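Local coordinates for protein serine protease inhibitor 4, isoform B (Drosophila melanogaster, PDB 4P0F) that probably inhibits serine and cysteine endopeptidases as a member of the serpin family, here captured in its cleaved form, at residues E206-A211 and L221-K226; A215-A220 and L236-T241. All blocks are in the same frame, centred on the assembly; numbering follows the deposited sequence.

Contact 1 of 2, residues E206-A211 and L221-K226; sequences ERFRYA and LELPYK
Leu223 sets its CD2 methyl over the centre of one face of the Phe208 ring, 3.5 Å from the centroid and 11° off the ring normal, a CH-pi contact. At the ring edge Pro224 approaches with CD, 4.0 Å from Phe208 CD1, while Leu221 CD2 and the carbonyl oxygen of Glu222 come at it obliquely. Leu221 CD1 lies near the edge of the Tyr210 ring, its closer contact being Tyr210 CB (3.9 Å); the same methyl packs against Phe208 CB at 3.6 Å. Chi1 of -165° puts Leu221 CG anti to the backbone N, and chi2 of 74° then sets CD1 where it meets both residues. The strands run antiparallel, and Glu222 N donates to Arg209 O at 2.9 Å. The return bond is replaced by a water that accepts from Arg209 N and donates to Glu222 O, 2.7 Å away, where the strands diverge; next along, the Phe208 side chain lies between them. Beside the water, the Arg209 and Glu222 side chains run side by side in the same direction. They form a salt bridge, Arg209 NH1 3.5 Å from Glu222 OE1, with the guanidinium and carboxylate planes nearly perpendicular and no N-H aimed at the oxygen. The attraction is thus one of charge, and would tend to keep the buried Glu222 carboxylate ionised next to the apolar packing around Phe208 in serpin sheet B.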
loop_
_atom_site.group_PDB
_atom_site.type_symbol
_atom_site.label_atom_id
_atom_site.label_comp_id
_atom_site.label_asym_id
_atom_site.label_seq_id
_atom_site.Cartn_x
_atom_site.Cartn_y
_atom_site.Cartn_z
ATOM N N GLU A 206 -16.791 13.587 -19.442
ATOM C CA GLU A 206 -17.624 13.746 -18.259
ATOM C C GLU A 206 -17.137 14.955 -17.471
ATOM O O GLU A 206 -16.040 15.458 -17.724
ATOM C CB GLU A 206 -17.566 12.498 -17.364
ATOM C CG GLU A 206 -18.289 11.255 -17.855
ATOM C CD GLU A 206 -19.791 11.320 -17.674
ATOM O OE1 GLU A 206 -20.286 12.287 -17.059
ATOM O OE2 GLU A 206 -20.479 10.386 -18.138
ATOM N N ARG A 207 -17.955 15.430 -16.537
ATOM C CA ARG A 207 -17.481 16.373 -15.530
ATOM C C ARG A 207 -16.750 15.584 -14.464
ATOM O O ARG A 207 -17.311 14.650 -13.887
ATOM C CB ARG A 207 -18.630 17.163 -14.905
ATOM C CG ARG A 207 -19.116 18.333 -15.740
ATOM C CD ARG A 207 -20.244 19.075 -15.046
ATOM N NE ARG A 207 -19.775 19.992 -14.003
ATOM C CZ ARG A 207 -19.399 21.252 -14.217
ATOM N NH1 ARG A 207 -19.414 21.765 -15.441
ATOM N NH2 ARG A 207 -19.000 22.006 -13.201
ATOM N N PHE A 208 -15.491 15.948 -14.233
ATOM C CA PHE A 208 -14.677 15.358 -13.189
ATOM C C PHE A 208 -14.025 16.476 -12.408
ATOM O O PHE A 208 -13.885 17.586 -12.916
ATOM C CB PHE A 208 -13.575 14.463 -13.751
ATOM C CG PHE A 208 -14.064 13.195 -14.388
ATOM C CD1 PHE A 208 -14.669 12.204 -13.630
ATOM C CD2 PHE A 208 -13.863 12.975 -15.734
ATOM C CE1 PHE A 208 -15.091 11.026 -14.214
ATOM C CE2 PHE A 208 -14.271 11.792 -16.323
ATOM C CZ PHE A 208 -14.888 10.822 -15.562
ATOM N N ARG A 209 -13.624 16.175 -11.182
ATOM C CA ARG A 209 -12.768 17.068 -10.422
ATOM C C ARG A 209 -11.379 17.086 -11.050
ATOM O O ARG A 209 -10.766 16.041 -11.242
ATOM C CB ARG A 209 -12.687 16.623 -8.964
ATOM C CG ARG A 209 -14.002 16.708 -8.229
ATOM C CD ARG A 209 -13.814 16.399 -6.764
ATOM N NE ARG A 209 -12.998 17.404 -6.092
ATOM C CZ ARG A 209 -12.536 17.275 -4.854
ATOM N NH1 ARG A 209 -12.810 16.178 -4.161
ATOM N NH2 ARG A 209 -11.798 18.240 -4.311
ATOM N N TYR A 210 -10.905 18.289 -11.358
ATOM C CA TYR A 210 -9.718 18.507 -12.172
ATOM C C TYR A 210 -8.922 19.656 -11.567
ATOM O O TYR A 210 -9.501 20.558 -10.979
ATOM C CB TYR A 210 -10.109 18.837 -13.632
ATOM C CG TYR A 210 -9.017 19.548 -14.400
ATOM C CD1 TYR A 210 -8.932 20.930 -14.392
ATOM C CD2 TYR A 210 -8.046 18.834 -15.098
ATOM C CE1 TYR A 210 -7.931 21.590 -15.057
ATOM C CE2 TYR A 210 -7.032 19.493 -15.778
ATOM C CZ TYR A 210 -6.981 20.873 -15.748
ATOM O OH TYR A 210 -5.989 21.569 -16.406
ATOM N N ALA A 211 -7.604 19.629 -11.717
ATOM C CA ALA A 211 -6.807 20.797 -11.394
ATOM C C ALA A 211 -5.596 20.940 -12.292
ATOM O O ALA A 211 -4.927 19.971 -12.640
ATOM C CB ALA A 211 -6.352 20.760 -9.921
ATOM N N LEU A 221 -6.551 14.759 -12.074
ATOM C CA LEU A 221 -7.938 14.396 -12.296
ATOM C C LEU A 221 -8.300 13.340 -11.264
ATOM O O LEU A 221 -7.465 12.502 -10.902
ATOM C CB LEU A 221 -8.146 13.862 -13.733
ATOM C CG LEU A 221 -9.567 13.741 -14.284
ATOM C CD1 LEU A 221 -10.129 15.107 -14.621
ATOM C CD2 LEU A 221 -9.575 12.850 -15.515
ATOM N N GLU A 222 -9.522 13.416 -10.752
ATOM C CA GLU A 222 -10.048 12.397 -9.855
ATOM C C GLU A 222 -11.244 11.694 -10.482
ATOM O O GLU A 222 -12.181 12.340 -10.944
ATOM C CB GLU A 222 -10.461 13.007 -8.524
ATOM C CG GLU A 222 -9.673 12.481 -7.372
ATOM C CD GLU A 222 -10.058 13.115 -6.056
ATOM O OE1 GLU A 222 -11.207 13.602 -5.919
ATOM O OE2 GLU A 222 -9.197 13.122 -5.165
ATOM N N LEU A 223 -11.193 10.369 -10.480
ATOM C CA LEU A 223 -12.260 9.534 -11.004
ATOM C C LEU A 223 -12.951 8.837 -9.834
ATOM O O LEU A 223 -12.349 7.971 -9.192
ATOM C CB LEU A 223 -11.700 8.512 -11.992
ATOM C CG LEU A 223 -10.871 9.065 -13.154
ATOM C CD1 LEU A 223 -10.390 7.946 -14.062
ATOM C CD2 LEU A 223 -11.669 10.087 -13.951
ATOM N N PRO A 224 -14.204 9.215 -9.538
ATOM C CA PRO A 224 -14.873 8.642 -8.367
ATOM C C PRO A 224 -15.453 7.252 -8.607
ATOM O O PRO A 224 -15.821 6.913 -9.723
ATOM C CB PRO A 224 -15.987 9.653 -8.079
ATOM C CG PRO A 224 -16.298 10.242 -9.402
ATOM C CD PRO A 224 -14.986 10.309 -10.134
ATOM N N TYR A 225 -15.522 6.456 -7.541
ATOM C CA TYR A 225 -16.207 5.164 -7.558
ATOM C C TYR A 225 -17.609 5.320 -6.979
ATOM O O TYR A 225 -17.805 6.073 -6.030
ATOM C CB TYR A 225 -15.404 4.128 -6.750
ATOM C CG TYR A 225 -14.041 3.895 -7.338
ATOM C CD1 TYR A 225 -13.879 3.059 -8.429
ATOM C CD2 TYR A 225 -12.923 4.526 -6.822
ATOM C CE1 TYR A 225 -12.642 2.860 -8.998
ATOM C CE2 TYR A 225 -11.668 4.329 -7.379
ATOM C CZ TYR A 225 -11.542 3.485 -8.464
ATOM O OH TYR A 225 -10.317 3.285 -9.036
ATOM N N LYS A 226 -18.587 4.613 -7.533
ATOM C CA LYS A 226 -19.958 4.768 -7.060
ATOM C C LYS A 226 -20.104 4.172 -5.661
ATOM O O LYS A 226 -19.328 3.300 -5.263
ATOM C CB LYS A 226 -20.960 4.132 -8.030
ATOM C CG LYS A 226 -20.669 2.699 -8.407
ATOM C CD LYS A 226 -21.676 2.175 -9.430
ATOM C CE LYS A 226 -23.035 1.914 -8.810
ATOM N NZ LYS A 226 -23.704 0.730 -9.420
HETATM O O HOH W 1 -14.284 13.616 -9.822
#

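Contact 2 of 2, residues A215-A220 and L236-T241; sequences ALDAMA and LPNTKT
Met219 and Leu236 form an antiparallel hydrogen-bonded pair, Leu236 N giving a nearly straight 2.8 Å bond to Met219 O and Met219 N a 3.0 Å bond to Leu236 O, before Ala218 and Pro237 follow as a non-hydrogen-bonded pair. Beyond them Asn238 N donates to Asp217 O. The Asn238 side chain points back across the gap and lays its amide over the backbone of Asp217 and Ala218, CG 3.3 Å from Asp217 O and OD1 3.5 Å from Ala218 C. Its ND2 gives one hydrogen to Asp217 OD1 (2.9 Å), met from above the carboxylate plane, the two flat groups being turned 86° apart. Asp217 reaches this place with CG anti to the backbone N (chi1 -162°). A water accepts a second hydrogen bond from ND2 and donates to Ala218 O; another water donates to Asp217 OD2 and is hydrogen-bonded to Thr239 OG1. Met219, crossing the Asn238 side chain at about a right angle, brings CG to 3.6 Å from Asn238 OD1. These bonds and waters link the loop entering strand 218-224 to the one leaving strand 230-237, at the open end of that hairpin. Asp217 and Ala218 both face Leu213 in a G1 beta bulge that closes the preceding hairpin. Helix 243-249 packs on Ala218 and Pro237 through Leu246, whereas Met219 and Leu236 touch Phe354 of strand 352-355.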
loop_
_atom_site.group_PDB
_atom_site.type_symbol
_atom_site.label_atom_id
_atom_site.label_comp_id
_atom_site.label_asym_id
_atom_site.label_seq_id
_atom_site.Cartn_x
_atom_site.Cartn_y
_atom_site.Cartn_z
ATOM N N ALA A 215 2.744 24.781 -10.556
ATOM C CA ALA A 215 3.979 24.798 -9.767
ATOM C C ALA A 215 4.624 23.399 -9.750
ATOM O O ALA A 215 5.823 23.265 -9.512
ATOM C CB ALA A 215 3.714 25.294 -8.336
ATOM N N LEU A 216 3.822 22.378 -10.028
ATOM C CA LEU A 216 4.312 21.013 -10.227
ATOM C C LEU A 216 4.514 20.651 -11.709
ATOM O O LEU A 216 4.920 19.531 -12.013
ATOM C CB LEU A 216 3.334 20.004 -9.621
ATOM C CG LEU A 216 3.151 19.974 -8.107
ATOM C CD1 LEU A 216 2.004 19.048 -7.741
ATOM C CD2 LEU A 216 4.435 19.535 -7.425
ATOM N N ASP A 217 4.219 21.586 -12.615
ATOM C CA ASP A 217 4.220 21.330 -14.065
ATOM C C ASP A 217 3.416 20.078 -14.389
ATOM O O ASP A 217 3.860 19.203 -15.151
ATOM C CB ASP A 217 5.640 21.186 -14.616
ATOM C CG ASP A 217 5.703 21.356 -16.136
ATOM O OD1 ASP A 217 4.940 22.182 -16.695
ATOM O OD2 ASP A 217 6.530 20.672 -16.774
ATOM N N ALA A 218 2.223 20.006 -13.816
ATOM C CA ALA A 218 1.375 18.839 -13.984
ATOM C C ALA A 218 -0.101 19.213 -13.995
ATOM O O ALA A 218 -0.469 20.375 -13.811
ATOM C CB ALA A 218 1.652 17.838 -12.884
ATOM N N MET A 219 -0.937 18.213 -14.249
ATOM C CA MET A 219 -2.375 18.354 -14.108
ATOM C C MET A 219 -2.884 17.126 -13.389
ATOM O O MET A 219 -2.231 16.077 -13.400
ATOM C CB MET A 219 -3.058 18.514 -15.471
ATOM C CG MET A 219 -2.578 19.702 -16.268
ATOM S SD MET A 219 -3.248 19.756 -17.946
ATOM C CE MET A 219 -2.385 21.214 -18.530
ATOM N N ALA A 220 -4.034 17.250 -12.739
ATOM C CA ALA A 220 -4.585 16.125 -12.012
ATOM C C ALA A 220 -6.073 15.987 -12.250
ATOM O O ALA A 220 -6.757 16.957 -12.557
ATOM C CB ALA A 220 -4.301 16.258 -10.519
ATOM N N LEU A 236 -0.574 13.826 -13.808
ATOM C CA LEU A 236 0.012 13.686 -15.129
ATOM C C LEU A 236 0.999 14.822 -15.403
ATOM O O LEU A 236 0.595 15.987 -15.466
ATOM C CB LEU A 236 -1.101 13.700 -16.179
ATOM C CG LEU A 236 -0.708 13.507 -17.631
ATOM C CD1 LEU A 236 -0.149 12.116 -17.876
ATOM C CD2 LEU A 236 -1.938 13.761 -18.527
ATOM N N PRO A 237 2.292 14.501 -15.568
ATOM C CA PRO A 237 3.239 15.551 -15.964
ATOM C C PRO A 237 2.828 16.218 -17.274
ATOM O O PRO A 237 2.208 15.561 -18.115
ATOM C CB PRO A 237 4.563 14.798 -16.133
ATOM C CG PRO A 237 4.411 13.552 -15.326
ATOM C CD PRO A 237 2.955 13.202 -15.355
ATOM N N ASN A 238 3.164 17.491 -17.451
ATOM C CA ASN A 238 2.824 18.189 -18.693
ATOM C C ASN A 238 3.699 17.749 -19.865
ATOM O O ASN A 238 3.334 17.958 -21.021
ATOM C CB ASN A 238 2.946 19.708 -18.522
ATOM C CG ASN A 238 1.881 20.295 -17.609
ATOM O OD1 ASN A 238 0.829 19.701 -17.385
ATOM N ND2 ASN A 238 2.149 21.494 -17.096
ATOM N N THR A 239 4.859 17.166 -19.569
ATOM C CA THR A 239 5.779 16.706 -20.610
ATOM C C THR A 239 5.915 15.192 -20.573
ATOM O O THR A 239 5.754 14.564 -19.531
ATOM C CB THR A 239 7.185 17.320 -20.465
ATOM O OG1 THR A 239 7.755 16.904 -19.219
ATOM C CG2 THR A 239 7.131 18.844 -20.531
ATOM N N LYS A 240 6.234 14.612 -21.720
ATOM C CA LYS A 240 6.281 13.166 -21.848
ATOM C C LYS A 240 7.359 12.537 -20.968
ATOM O O LYS A 240 7.202 11.412 -20.499
ATOM C CB LYS A 240 6.495 12.792 -23.318
ATOM C CG LYS A 240 5.473 13.464 -24.217
ATOM C CD LYS A 240 5.323 12.779 -25.562
ATOM C CE LYS A 240 4.069 13.264 -26.284
ATOM N NZ LYS A 240 2.821 13.000 -25.501
ATOM N N THR A 241 8.436 13.276 -20.728
ATOM C CA THR A 241 9.571 12.766 -19.968
ATOM C C THR A 241 9.579 13.289 -18.530
ATOM O O THR A 241 10.598 13.217 -17.846
ATOM C CB THR A 241 10.894 13.164 -20.640
ATOM O OG1 THR A 241 10.920 14.584 -20.818
ATOM C CG2 THR A 241 11.040 12.492 -22.001
HETATM O O HOH W 2 6.311 18.012 -16.884
HETATM O O HOH W 3 0.471 22.742 -15.215
#

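Strand 218-224 is common to both contacts: its later part pairs with strand 197-213 in contact 1, its beginning with strand 230-237 in contact 2, making it the middle of three consecutive antiparallel strands of serpin sheet B. The centres lie about 17 Å apart, and the contacts touch where Ala211 O probably accepts a hydrogen bond from Ala220 N and Tyr210 OH packs on Met219 SD at 3.6 Å. Contact 1 is mostly buried and rests on aromatic and aliphatic packing, with one direct backbone bond, one water bridge and an out-of-plane salt bridge; contact 2, partly exposed at the hairpin's open end, has several direct backbone bonds, a carboxylate-amide bond and two waters.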